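Side-chain contacts in aldehyde dehydrogenase family protein (Pseudomonas syringae pv. tomato, PDB 5IUV), which oxidises indole-3-acetaldehyde with NAD+, most likely yielding the auxin indole-3-acetic acid: residues 300-305 against 465-470; 265-270 against 484-489. All blocks are in the same frame, centred on the assembly; numbering follows the deposited sequence.

Interaction 1: residues 300-305 against 465-470. With NAD (nicotinamide-adenine-dinucleotide), chain C.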
loop_
_atom_site.group_PDB
_atom_site.type_symbol
_atom_site.label_atom_id
_atom_site.label_comp_id
_atom_site.label_asym_id
_atom_site.label_seq_id
_atom_site.Cartn_x
_atom_site.Cartn_y
_atom_site.Cartn_z
ATOM N N GLU A 300 9.973 35.505 -0.257
ATOM C CA GLU A 300 8.646 35.303 0.301
ATOM C C GLU A 300 8.230 33.868 0.039
ATOM O O GLU A 300 7.268 33.597 -0.680
ATOM C CB GLU A 300 7.649 36.301 -0.300
ATOM C CG GLU A 300 8.064 37.753 -0.066
ATOM C CD GLU A 300 7.268 38.751 -0.892
ATOM O OE1 GLU A 300 6.972 38.451 -2.071
ATOM O OE2 GLU A 300 6.950 39.840 -0.362
ATOM N N VAL A 301 9.002 32.953 0.614
ATOM C CA VAL A 301 8.823 31.525 0.420
ATOM C C VAL A 301 8.943 30.852 1.780
ATOM O O VAL A 301 9.882 31.125 2.534
ATOM C CB VAL A 301 9.870 30.943 -0.565
ATOM C CG1 VAL A 301 9.661 29.446 -0.767
ATOM C CG2 VAL A 301 9.826 31.682 -1.904
ATOM N N CYS A 302 7.984 29.992 2.103
ATOM C CA CYS A 302 7.982 29.310 3.388
ATOM C C CYS A 302 9.259 28.503 3.606
ATOM O O CYS A 302 9.823 28.483 4.710
ATOM C CB CYS A 302 6.771 28.399 3.491
ATOM S SG CYS A 302 6.662 27.127 2.194
ATOM N N THR A 303 9.719 27.852 2.543
ATOM C CA THR A 303 10.948 27.069 2.598
ATOM C C THR A 303 12.191 27.815 2.129
ATOM O O THR A 303 13.157 27.181 1.708
ATOM C CB THR A 303 10.826 25.803 1.752
ATOM O OG1 THR A 303 10.423 26.158 0.424
ATOM C CG2 THR A 303 9.798 24.883 2.352
ATOM N N ALA A 304 12.177 29.146 2.184
ATOM C CA ALA A 304 13.368 29.899 1.810
ATOM C C ALA A 304 14.536 29.398 2.642
ATOM O O ALA A 304 14.380 29.130 3.834
ATOM C CB ALA A 304 13.162 31.400 2.009
ATOM N N GLY A 305 15.690 29.223 2.004
ATOM C CA GLY A 305 16.882 28.791 2.712
ATOM C C GLY A 305 17.471 29.981 3.449
ATOM O O GLY A 305 18.494 30.528 3.033
ATOM N N ALA A 465 5.857 14.309 -3.970
ATOM C CA ALA A 465 6.527 14.523 -2.688
ATOM C C ALA A 465 5.662 15.284 -1.693
ATOM O O ALA A 465 5.393 16.463 -1.900
ATOM C CB ALA A 465 7.837 15.277 -2.895
ATOM N N PRO A 466 5.258 14.618 -0.595
ATOM C CA PRO A 466 4.499 15.273 0.477
ATOM C C PRO A 466 5.279 16.457 1.011
ATOM O O PRO A 466 6.497 16.381 1.119
ATOM C CB PRO A 466 4.367 14.190 1.559
ATOM C CG PRO A 466 4.734 12.923 0.908
ATOM C CD PRO A 466 5.590 13.219 -0.271
ATOM N N PHE A 467 4.575 17.525 1.356
ATOM C CA PHE A 467 5.191 18.785 1.726
ATOM C C PHE A 467 4.473 19.322 2.966
ATOM O O PHE A 467 3.248 19.452 2.961
ATOM C CB PHE A 467 5.093 19.769 0.550
ATOM C CG PHE A 467 5.765 21.092 0.787
ATOM C CD1 PHE A 467 5.142 22.079 1.543
ATOM C CD2 PHE A 467 6.995 21.364 0.223
ATOM C CE1 PHE A 467 5.749 23.291 1.758
ATOM C CE2 PHE A 467 7.600 22.587 0.430
ATOM C CZ PHE A 467 6.971 23.548 1.197
ATOM N N GLY A 468 5.222 19.622 4.024
ATOM C CA GLY A 468 4.623 20.157 5.242
ATOM C C GLY A 468 5.566 20.120 6.426
ATOM O O GLY A 468 6.717 19.732 6.284
ATOM N N GLY A 469 5.084 20.504 7.605
ATOM C CA GLY A 469 5.991 20.765 8.713
ATOM C C GLY A 469 6.119 19.736 9.818
ATOM O O GLY A 469 5.205 18.947 10.075
ATOM N N PHE A 470 7.297 19.728 10.440
ATOM C CA PHE A 470 7.490 19.200 11.787
ATOM C C PHE A 470 7.191 20.347 12.736
ATOM O O PHE A 470 7.307 21.506 12.343
ATOM C CB PHE A 470 8.929 18.718 12.019
ATOM C CG PHE A 470 9.241 17.353 11.451
ATOM C CD1 PHE A 470 8.855 17.002 10.168
ATOM C CD2 PHE A 470 9.979 16.440 12.195
ATOM C CE1 PHE A 470 9.169 15.752 9.653
ATOM C CE2 PHE A 470 10.295 15.193 11.681
ATOM C CZ PHE A 470 9.889 14.852 10.406
HETATM P PA NAD C . -1.287 35.020 7.714
HETATM O O1A NAD C . -1.132 34.043 8.816
HETATM O O2A NAD C . -1.280 36.467 8.164
HETATM O O5B NAD C . -2.616 34.731 6.913
HETATM C C5B NAD C . -2.831 33.618 6.020
HETATM C C4B NAD C . -4.299 33.606 5.675
HETATM O O4B NAD C . -5.068 33.535 6.895
HETATM C C3B NAD C . -4.854 34.803 4.897
HETATM O O3B NAD C . -5.853 34.388 3.972
HETATM C C2B NAD C . -5.463 35.672 5.999
HETATM O O2B NAD C . -6.491 36.528 5.510
HETATM C C1B NAD C . -5.995 34.598 6.944
HETATM N N9A NAD C . -6.183 34.985 8.339
HETATM C C8A NAD C . -5.548 35.984 9.028
HETATM N N7A NAD C . -5.993 36.162 10.249
HETATM C C5A NAD C . -6.980 35.190 10.383
HETATM C C6A NAD C . -7.801 34.816 11.466
HETATM N N6A NAD C . -7.815 35.447 12.645
HETATM N N1A NAD C . -8.638 33.767 11.283
HETATM C C2A NAD C . -8.660 33.158 10.093
HETATM N N3A NAD C . -7.945 33.430 8.998
HETATM C C4A NAD C . -7.106 34.460 9.213
HETATM O O3 NAD C . -0.093 34.816 6.661
HETATM P PN NAD C . 0.344 35.571 5.314
HETATM O O1N NAD C . 0.997 36.834 5.733
HETATM O O2N NAD C . -0.817 35.631 4.397
HETATM O O5D NAD C . 1.385 34.548 4.662
HETATM C C5D NAD C . 2.766 34.481 5.080
HETATM C C4D NAD C . 2.936 33.255 5.942
HETATM O O4D NAD C . 2.573 32.079 5.182
HETATM C C3D NAD C . 4.360 32.991 6.416
HETATM O O3D NAD C . 4.357 32.668 7.803
HETATM C C2D NAD C . 4.774 31.803 5.540
HETATM O O2D NAD C . 5.757 30.930 6.088
HETATM C C1D NAD C . 3.447 31.024 5.397
HETATM N N1N NAD C . 3.485 30.118 4.172
HETATM C C2N NAD C . 3.507 28.730 4.452
HETATM C C3N NAD C . 3.482 27.820 3.406
HETATM C C7N NAD C . 3.576 26.331 3.627
HETATM O O7N NAD C . 3.869 25.889 4.758
HETATM N N7N NAD C . 3.452 25.551 2.581
HETATM C C4N NAD C . 3.458 28.303 2.096
HETATM C C5N NAD C . 3.470 29.670 1.846
HETATM C C6N NAD C . 3.479 30.566 2.903
#

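Interaction 2: residues 265-270 against 484-489. With NAD (nicotinamide-adenine-dinucleotide), chain C.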
loop_
_atom_site.group_PDB
_atom_site.type_symbol
_atom_site.label_atom_id
_atom_site.label_comp_id
_atom_site.label_asym_id
_atom_site.label_seq_id
_atom_site.Cartn_x
_atom_site.Cartn_y
_atom_site.Cartn_z
ATOM N N TRP A 265 -5.810 21.416 9.747
ATOM C CA TRP A 265 -4.561 21.040 9.102
ATOM C C TRP A 265 -3.796 22.299 8.734
ATOM O O TRP A 265 -4.322 23.163 8.039
ATOM C CB TRP A 265 -4.816 20.192 7.855
ATOM C CG TRP A 265 -5.604 18.937 8.113
ATOM C CD1 TRP A 265 -6.942 18.752 7.913
ATOM C CD2 TRP A 265 -5.098 17.700 8.612
ATOM N NE1 TRP A 265 -7.299 17.472 8.254
ATOM C CE2 TRP A 265 -6.183 16.804 8.688
ATOM C CE3 TRP A 265 -3.828 17.256 8.995
ATOM C CZ2 TRP A 265 -6.038 15.496 9.136
ATOM C CZ3 TRP A 265 -3.688 15.962 9.440
ATOM C CH2 TRP A 265 -4.786 15.096 9.508
ATOM N N LEU A 266 -2.551 22.389 9.194
ATOM C CA LEU A 266 -1.798 23.637 9.127
ATOM C C LEU A 266 -0.494 23.512 8.351
ATOM O O LEU A 266 0.253 22.549 8.521
ATOM C CB LEU A 266 -1.484 24.133 10.545
ATOM C CG LEU A 266 -2.681 24.192 11.498
ATOM C CD1 LEU A 266 -2.239 24.321 12.955
ATOM C CD2 LEU A 266 -3.589 25.340 11.095
ATOM N N GLU A 267 -0.225 24.509 7.516
ATOM C CA GLU A 267 1.072 24.676 6.878
ATOM C C GLU A 267 1.554 26.072 7.246
ATOM O O GLU A 267 0.981 27.056 6.795
ATOM C CB GLU A 267 0.975 24.508 5.361
ATOM C CG GLU A 267 0.440 23.153 4.908
ATOM C CD GLU A 267 1.543 22.230 4.412
ATOM O OE1 GLU A 267 2.690 22.709 4.263
ATOM O OE2 GLU A 267 1.264 21.036 4.166
ATOM N N ALA A 268 2.587 26.164 8.075
ATOM C CA ALA A 268 2.933 27.439 8.680
ATOM C C ALA A 268 4.346 27.878 8.320
ATOM O O ALA A 268 4.871 27.512 7.274
ATOM C CB ALA A 268 2.765 27.368 10.190
ATOM N N GLY A 269 4.956 28.671 9.189
ATOM C CA GLY A 269 6.238 29.274 8.875
ATOM C C GLY A 269 7.398 28.303 8.771
ATOM O O GLY A 269 7.261 27.103 9.019
ATOM N N GLY A 270 8.554 28.836 8.396
ATOM C CA GLY A 270 9.769 28.050 8.345
ATOM C C GLY A 270 10.986 28.911 8.623
ATOM O O GLY A 270 10.937 30.131 8.499
ATOM N N PHE A 484 -4.549 13.746 0.225
ATOM C CA PHE A 484 -5.945 13.323 0.183
ATOM C C PHE A 484 -6.485 13.002 1.567
ATOM O O PHE A 484 -7.664 13.207 1.842
ATOM C CB PHE A 484 -6.123 12.103 -0.729
ATOM C CG PHE A 484 -6.109 12.433 -2.197
ATOM C CD1 PHE A 484 -5.002 13.019 -2.781
ATOM C CD2 PHE A 484 -7.193 12.135 -2.996
ATOM C CE1 PHE A 484 -4.994 13.324 -4.136
ATOM C CE2 PHE A 484 -7.186 12.434 -4.347
ATOM C CZ PHE A 484 -6.085 13.026 -4.913
ATOM N N ASP A 485 -5.611 12.518 2.443
ATOM C CA ASP A 485 -6.031 12.083 3.771
ATOM C C ASP A 485 -6.559 13.232 4.638
ATOM O O ASP A 485 -7.271 12.997 5.605
ATOM C CB ASP A 485 -4.875 11.374 4.486
ATOM C CG ASP A 485 -4.526 10.033 3.847
ATOM O OD1 ASP A 485 -5.363 9.479 3.095
ATOM O OD2 ASP A 485 -3.414 9.529 4.103
ATOM N N LYS A 486 -6.229 14.470 4.286
ATOM C CA LYS A 486 -6.734 15.617 5.038
ATOM C C LYS A 486 -8.207 15.904 4.749
ATOM O O LYS A 486 -8.850 16.658 5.477
ATOM C CB LYS A 486 -5.908 16.869 4.734
ATOM C CG LYS A 486 -4.444 16.737 5.090
ATOM C CD LYS A 486 -3.744 18.083 5.063
ATOM C CE LYS A 486 -3.754 18.689 3.679
ATOM N NZ LYS A 486 -2.678 19.727 3.608
ATOM N N TYR A 487 -8.733 15.306 3.686
ATOM C CA TYR A 487 -10.066 15.653 3.202
ATOM C C TYR A 487 -11.030 14.479 3.276
ATOM O O TYR A 487 -12.147 14.547 2.764
ATOM C CB TYR A 487 -9.970 16.190 1.769
ATOM C CG TYR A 487 -8.999 17.342 1.681
ATOM C CD1 TYR A 487 -9.326 18.586 2.205
ATOM C CD2 TYR A 487 -7.736 17.170 1.134
ATOM C CE1 TYR A 487 -8.433 19.642 2.148
ATOM C CE2 TYR A 487 -6.839 18.211 1.072
ATOM C CZ TYR A 487 -7.189 19.450 1.584
ATOM O OH TYR A 487 -6.287 20.495 1.530
ATOM N N THR A 488 -10.598 13.403 3.929
ATOM C CA THR A 488 -11.446 12.227 4.064
ATOM C C THR A 488 -11.474 11.670 5.485
ATOM O O THR A 488 -10.644 12.024 6.328
ATOM C CB THR A 488 -11.005 11.095 3.102
ATOM O OG1 THR A 488 -9.648 10.735 3.363
ATOM C CG2 THR A 488 -11.127 11.532 1.650
ATOM N N GLU A 489 -12.453 10.805 5.737
ATOM C CA GLU A 489 -12.605 10.103 7.014
ATOM C C GLU A 489 -12.552 8.606 6.779
ATOM O O GLU A 489 -13.145 8.115 5.820
ATOM C CB GLU A 489 -13.942 10.442 7.687
ATOM C CG GLU A 489 -14.077 11.856 8.194
ATOM C CD GLU A 489 -13.269 12.109 9.448
ATOM O OE1 GLU A 489 -12.999 11.150 10.205
ATOM O OE2 GLU A 489 -12.896 13.275 9.678
HETATM P PA NAD C . -1.287 35.020 7.714
HETATM O O1A NAD C . -1.132 34.043 8.816
HETATM O O2A NAD C . -1.280 36.467 8.164
HETATM O O5B NAD C . -2.616 34.731 6.913
HETATM C C5B NAD C . -2.831 33.618 6.020
HETATM C C4B NAD C . -4.299 33.606 5.675
HETATM O O4B NAD C . -5.068 33.535 6.895
HETATM C C3B NAD C . -4.854 34.803 4.897
HETATM O O3B NAD C . -5.853 34.388 3.972
HETATM C C2B NAD C . -5.463 35.672 5.999
HETATM O O2B NAD C . -6.491 36.528 5.510
HETATM C C1B NAD C . -5.995 34.598 6.944
HETATM N N9A NAD C . -6.183 34.985 8.339
HETATM C C8A NAD C . -5.548 35.984 9.028
HETATM N N7A NAD C . -5.993 36.162 10.249
HETATM C C5A NAD C . -6.980 35.190 10.383
HETATM C C6A NAD C . -7.801 34.816 11.466
HETATM N N6A NAD C . -7.815 35.447 12.645
HETATM N N1A NAD C . -8.638 33.767 11.283
HETATM C C2A NAD C . -8.660 33.158 10.093
HETATM N N3A NAD C . -7.945 33.430 8.998
HETATM C C4A NAD C . -7.106 34.460 9.213
HETATM O O3 NAD C . -0.093 34.816 6.661
HETATM P PN NAD C . 0.344 35.571 5.314
HETATM O O1N NAD C . 0.997 36.834 5.733
HETATM O O2N NAD C . -0.817 35.631 4.397
HETATM O O5D NAD C . 1.385 34.548 4.662
HETATM C C5D NAD C . 2.766 34.481 5.080
HETATM C C4D NAD C . 2.936 33.255 5.942
HETATM O O4D NAD C . 2.573 32.079 5.182
HETATM C C3D NAD C . 4.360 32.991 6.416
HETATM O O3D NAD C . 4.357 32.668 7.803
HETATM C C2D NAD C . 4.774 31.803 5.540
HETATM O O2D NAD C . 5.757 30.930 6.088
HETATM C C1D NAD C . 3.447 31.024 5.397
HETATM N N1N NAD C . 3.485 30.118 4.172
HETATM C C2N NAD C . 3.507 28.730 4.452
HETATM C C3N NAD C . 3.482 27.820 3.406
HETATM C C7N NAD C . 3.576 26.331 3.627
HETATM O O7N NAD C . 3.869 25.889 4.758
HETATM N N7N NAD C . 3.452 25.551 2.581
HETATM C C4N NAD C . 3.458 28.303 2.096
HETATM C C5N NAD C . 3.470 29.670 1.846
HETATM C C6N NAD C . 3.479 30.566 2.903
HETATM O O HOH W 1 -10.099 16.521 7.857
HETATM O O HOH W 2 -3.317 22.361 5.343
HETATM O O HOH W 3 -1.228 20.367 5.973
#

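Interaction 1: residues 300-305 against 465-470
The far end of the Phe467 ring meets the side chains of Cys302 and Thr303, which reach it from successive positions of one type I turn, Val301 to Ala304. Phe467 CG lies anti to the backbone N (chi1 -177°), which extends the ring away from its own loop so that CZ leads. Thr303 comes from the opposite direction and sets its methyl CG2 3.3 Å from Phe467 CZ, obliquely to the ring. The sulfur of Cys302 instead lies in the ring plane, 3.7 Å from Phe467 CZ, as an edge-on sulfur-aromatic contact. With chi1 at 59°, Cys302 SG is held between the backbone N and the carbonyl carbon, facing the nicotinamide 3.4 Å from NAD C4N. Cys302 CB is 3.3 Å from NAD C3N. The carboxamide nitrogen N7N closes in on the same ring edge, 3.3 Å from Phe467 CE1. Trp176 packs edge-to-face with Phe467, while the Thr303 carbonyl is hydrogen-bonded to the Tyr458 hydroxyl. All three residues are buried. Cys302 and Thr303 have been seen to contact indoleacetate, and Cys302 occupies the place of the family's nucleophilic cysteine, consistent with the active site of an aldehyde dehydrogenase, where substrate and nicotinamide pockets join.

Interaction 2: residues 265-270 against 484-489
Lys486 runs its aliphatic chain over one face of the Trp265 indole and carries its amine on toward Glu267. At the start, Lys486 CB sits 3.8 Å from the centroid of the five-membered Trp265 ring and 6° off its normal, a CH-pi contact. Next, Lys486 CG stands over the same face, nearest Trp265 CD2 at 3.7 Å. Lys486 CD then passes from the ring to its stem, 3.7 Å from Trp265 CB. In this Rossmann-like NAD-binding domain the CH-pi contact joins strand 263-267 to the turn leading into strand 488-496 of the same mixed sheet. A bend at chi3 (-63°) turns CE and NZ toward Glu267, at the end of strand 263-267. There Lys486 NZ forms a salt bridge with Asp478 and is 4.2 Å from Glu267 OE2, too far for direct pairing; a water accepts from Lys486 NZ at 2.8 Å and donates to Glu267 OE2. Another water joins NZ to the Trp265 carbonyl, weakly on the carbonyl side. Glu267, predicted to be catalytic, turns OE1 to the nicotinamide amide, accepting a weak hydrogen bond from NAD N7N. In the indole plane, a further water accepts from Trp265 NE1 and donates to Lys486 O.

From the N terminus, the chain first reaches 265-270, at the end of strand 263-267, and then 300-305, in the loop between helix 283-295 and strand 307-311. After strand 452-455, segment 465-470 closes the inner loop through interaction 1; segment 484-489, leading into strand 488-496, closes the outer one, so interaction 1 nests within interaction 2. The outer contact ties together parts of the sheet that includes strand 263-267, whereas the inner one joins two connecting loops. Their centres are about 13 Å apart, and they touch where Phe467 O lies 2.8 Å from Glu267 OE2. Both contacts reach the same NAD, and both have residues packing against the second subunit.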